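Local coordinates for RNA-dependent RNA Polymerase (PDB 6TZ0), which transcribes and replicates the double-stranded RNA genome of a cytoplasmic polyhedrosis virus of silkworm as its RNA-directed RNA polymerase, at residues Ile75-Tyr86 and Tyr101-Leu112. Numbering follows the deposited sequence.
Sequences ITNPKEYDPSDY and YDYLVTFRAGSL
Arg108 takes hold of Glu80 side-on with two nitrogens: NE donates to the syn lone pair of Glu80 OE2 at 3.0 Å, and NH2 of Arg108 reaches OE1 of Glu80 at 2.8 Å. The bend in the arginine chain at chi3 (63°) turns the edge of the guanidinium to the carboxylate, the two planes lying 40° apart. Ser111 OG gives a further bond to OE1 of Glu80, from above the carboxylate plane, and itself accepts the backbone N-H of Tyr81 in an almost straight bond, N to OG 2.6 Å. One hydroxyl thus ties the acid to the main chain next to it, while the type I turn from Arg108 to Ser111 brings the arginine and serine to the same carboxylate. Beside this cluster, Arg108 N bonds to Lys79 O at 2.9 Å.

At the other end, Tyr86 OH donates to Tyr103 O at 2.6 Å, tilted from the carbonyl plane, and the Tyr86 ring packs beside Val105 CG2, the two side chains sliding past each other in opposite directions. Between these anchor points the extended Lys79 chain runs past Thr106 O and Val105 CG1 to a salt bridge with Asp85 in its own segment.

The packing centres on Tyr81. Leu112 CD1 sits over the middle of one ring face, 3.4 Å from the centroid, as a CH-pi contact, and the edge of Tyr81 meets the face of Phe107 in a T-shaped pair. Pro78 CB lies against the backbone at Phe107 and Arg108.

The contact joins the end of helix 73-76 and the loop after it to a loop that precedes helix 121-134, in the polymerase's N-terminal region. Helix 121-134 meets Tyr81, Leu104, Phe107 and Leu112; helix 242-248 receives Tyr101 and Tyr103, and Tyr103 also lies near the UTP-binding Arg485. Ala109 pairs through its backbone with Val199, in the chain shortly after strand 191-194.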
# COMPACT_ATOMS: atom_id res chain seq x y z
N ILE A 75 24.48 19.91 23.85
CA ILE A 75 23.37 20.65 23.26
C ILE A 75 23.66 22.14 23.23
O ILE A 75 23.45 22.81 22.21
CB ILE A 75 22.07 20.33 24.03
CG1 ILE A 75 21.77 18.83 23.95
CG2 ILE A 75 20.90 21.12 23.47
CD1 ILE A 75 21.55 18.33 22.55
N THR A 76 24.16 22.69 24.34
CA THR A 76 24.48 24.12 24.37
C THR A 76 25.78 24.41 23.63
O THR A 76 25.91 25.46 23.00
CB THR A 76 24.57 24.61 25.82
OG1 THR A 76 25.60 23.88 26.50
CG2 THR A 76 23.26 24.40 26.54
N ASN A 77 26.74 23.49 23.69
CA ASN A 77 28.02 23.61 23.00
C ASN A 77 28.13 22.45 22.02
O ASN A 77 28.73 21.41 22.36
CB ASN A 77 29.19 23.61 23.98
CG ASN A 77 29.16 24.80 24.90
OD1 ASN A 77 28.91 25.93 24.48
ND2 ASN A 77 29.41 24.56 26.18
N PRO A 78 27.57 22.57 20.82
CA PRO A 78 27.58 21.45 19.89
C PRO A 78 28.95 21.22 19.29
O PRO A 78 29.76 22.14 19.17
CB PRO A 78 26.58 21.88 18.81
CG PRO A 78 25.79 22.97 19.42
CD PRO A 78 26.74 23.68 20.32
N LYS A 79 29.21 19.98 18.90
CA LYS A 79 30.47 19.65 18.26
C LYS A 79 30.49 20.20 16.84
O LYS A 79 29.48 20.62 16.28
CB LYS A 79 30.70 18.14 18.22
CG LYS A 79 29.80 17.45 17.23
CD LYS A 79 30.13 15.98 17.10
CE LYS A 79 29.29 15.35 16.01
NZ LYS A 79 29.59 13.91 15.83
N GLU A 80 31.67 20.17 16.24
CA GLU A 80 31.76 20.56 14.84
C GLU A 80 31.41 19.37 13.97
O GLU A 80 31.43 18.22 14.41
CB GLU A 80 33.15 21.09 14.53
CG GLU A 80 33.55 22.25 15.43
CD GLU A 80 32.70 23.49 15.22
OE1 GLU A 80 32.36 23.79 14.07
OE2 GLU A 80 32.35 24.14 16.22
N TYR A 81 31.05 19.65 12.72
CA TYR A 81 30.62 18.61 11.80
C TYR A 81 31.76 17.65 11.46
O TYR A 81 32.85 18.07 11.06
CB TYR A 81 30.06 19.23 10.52
CG TYR A 81 29.78 18.21 9.45
CD1 TYR A 81 28.68 17.36 9.54
CD2 TYR A 81 30.62 18.08 8.35
CE1 TYR A 81 28.43 16.42 8.56
CE2 TYR A 81 30.38 17.15 7.38
CZ TYR A 81 29.29 16.33 7.49
OH TYR A 81 29.08 15.40 6.50
N ASP A 82 31.50 16.36 11.63
CA ASP A 82 32.46 15.31 11.36
C ASP A 82 32.03 14.58 10.11
O ASP A 82 30.96 13.95 10.11
CB ASP A 82 32.55 14.36 12.55
CG ASP A 82 33.76 13.44 12.49
OD1 ASP A 82 34.54 13.51 11.52
OD2 ASP A 82 33.93 12.63 13.42
N PRO A 83 32.81 14.62 9.02
CA PRO A 83 32.38 13.95 7.78
C PRO A 83 32.43 12.43 7.84
O PRO A 83 31.92 11.79 6.91
CB PRO A 83 33.36 14.49 6.74
CG PRO A 83 34.56 14.85 7.52
CD PRO A 83 34.07 15.34 8.84
N SER A 84 33.00 11.83 8.87
CA SER A 84 32.99 10.39 9.03
C SER A 84 31.74 9.89 9.75
O SER A 84 31.64 8.69 10.02
CB SER A 84 34.24 9.91 9.77
OG SER A 84 34.22 10.33 11.12
N ASP A 85 30.80 10.78 10.09
CA ASP A 85 29.51 10.33 10.58
C ASP A 85 28.65 9.77 9.46
O ASP A 85 27.74 8.98 9.72
CB ASP A 85 28.75 11.47 11.26
CG ASP A 85 29.39 11.91 12.55
OD1 ASP A 85 30.09 11.10 13.19
OD2 ASP A 85 29.17 13.07 12.94
N TYR A 86 28.91 10.17 8.22
CA TYR A 86 28.18 9.67 7.05
C TYR A 86 29.19 9.16 6.02
O TYR A 86 29.43 9.82 5.00
CB TYR A 86 27.30 10.77 6.48
CG TYR A 86 26.27 11.27 7.46
CD1 TYR A 86 25.09 10.57 7.69
CD2 TYR A 86 26.48 12.44 8.18
CE1 TYR A 86 24.16 11.02 8.60
CE2 TYR A 86 25.56 12.90 9.09
CZ TYR A 86 24.40 12.18 9.29
OH TYR A 86 23.47 12.64 10.19
N TYR A 101 25.02 5.85 11.72
CA TYR A 101 23.93 6.81 11.83
C TYR A 101 23.07 6.76 10.58
O TYR A 101 23.59 6.79 9.46
CB TYR A 101 24.47 8.22 12.06
CG TYR A 101 25.28 8.31 13.32
CD1 TYR A 101 24.67 8.34 14.56
CD2 TYR A 101 26.67 8.36 13.26
CE1 TYR A 101 25.41 8.42 15.71
CE2 TYR A 101 27.42 8.44 14.40
CZ TYR A 101 26.79 8.47 15.63
OH TYR A 101 27.52 8.55 16.78
N ASP A 102 21.75 6.70 10.77
CA ASP A 102 20.80 6.82 9.69
C ASP A 102 20.01 8.11 9.76
O ASP A 102 19.16 8.36 8.90
CB ASP A 102 19.83 5.64 9.69
CG ASP A 102 20.50 4.34 9.33
OD1 ASP A 102 21.50 4.37 8.59
OD2 ASP A 102 20.01 3.28 9.76
N TYR A 103 20.25 8.93 10.78
CA TYR A 103 19.45 10.12 11.03
C TYR A 103 20.38 11.29 11.32
O TYR A 103 21.61 11.17 11.21
CB TYR A 103 18.44 9.85 12.15
CG TYR A 103 17.34 8.88 11.75
CD1 TYR A 103 16.19 9.33 11.12
CD2 TYR A 103 17.48 7.52 11.96
CE1 TYR A 103 15.20 8.46 10.74
CE2 TYR A 103 16.49 6.64 11.57
CZ TYR A 103 15.36 7.12 10.96
OH TYR A 103 14.36 6.25 10.57
N LEU A 104 19.80 12.42 11.69
CA LEU A 104 20.54 13.67 11.84
C LEU A 104 21.35 13.64 13.14
O LEU A 104 20.78 13.63 14.23
CB LEU A 104 19.57 14.85 11.81
CG LEU A 104 19.99 16.31 11.66
CD1 LEU A 104 20.22 16.95 12.99
CD2 LEU A 104 21.26 16.42 10.84
N VAL A 105 22.67 13.61 13.00
CA VAL A 105 23.58 13.72 14.14
C VAL A 105 23.56 15.16 14.64
O VAL A 105 23.31 16.09 13.88
CB VAL A 105 24.99 13.25 13.70
CG1 VAL A 105 25.99 13.22 14.84
CG2 VAL A 105 24.91 11.90 13.07
N THR A 106 23.78 15.34 15.94
CA THR A 106 23.80 16.68 16.53
C THR A 106 25.16 17.33 16.32
O THR A 106 26.19 16.76 16.69
CB THR A 106 23.47 16.59 18.02
OG1 THR A 106 22.19 15.97 18.18
CG2 THR A 106 23.41 17.97 18.63
N PHE A 107 25.16 18.52 15.71
CA PHE A 107 26.37 19.31 15.53
C PHE A 107 25.97 20.78 15.44
O PHE A 107 24.78 21.12 15.49
CB PHE A 107 27.17 18.85 14.30
CG PHE A 107 26.37 18.81 13.02
CD1 PHE A 107 26.30 19.92 12.19
CD2 PHE A 107 25.72 17.66 12.63
CE1 PHE A 107 25.57 19.88 11.03
CE2 PHE A 107 24.99 17.62 11.47
CZ PHE A 107 24.92 18.73 10.67
N ARG A 108 26.96 21.66 15.34
CA ARG A 108 26.71 23.09 15.24
C ARG A 108 26.24 23.44 13.84
O ARG A 108 26.81 22.97 12.85
CB ARG A 108 27.96 23.87 15.61
CG ARG A 108 27.78 25.38 15.63
CD ARG A 108 29.03 26.09 16.09
NE ARG A 108 30.16 25.87 15.19
CZ ARG A 108 30.41 26.59 14.10
NH1 ARG A 108 29.62 27.60 13.77
NH2 ARG A 108 31.46 26.29 13.35
N ALA A 109 25.20 24.28 13.76
CA ALA A 109 24.47 24.47 12.51
C ALA A 109 25.29 25.19 11.44
O ALA A 109 25.01 25.05 10.25
CB ALA A 109 23.18 25.24 12.78
N GLY A 110 26.29 25.97 11.84
CA GLY A 110 27.17 26.60 10.88
C GLY A 110 28.40 25.81 10.54
O GLY A 110 29.21 26.26 9.72
N SER A 111 28.58 24.63 11.13
CA SER A 111 29.77 23.83 10.92
C SER A 111 29.74 23.04 9.62
O SER A 111 30.77 22.50 9.21
CB SER A 111 29.97 22.87 12.08
OG SER A 111 31.12 22.08 11.89
N LEU A 112 28.58 22.95 8.97
CA LEU A 112 28.43 22.18 7.74
C LEU A 112 28.70 23.10 6.56
O LEU A 112 27.94 24.04 6.31
CB LEU A 112 27.04 21.56 7.67
CG LEU A 112 26.76 20.63 6.50
CD1 LEU A 112 27.70 19.45 6.53
CD2 LEU A 112 25.33 20.17 6.54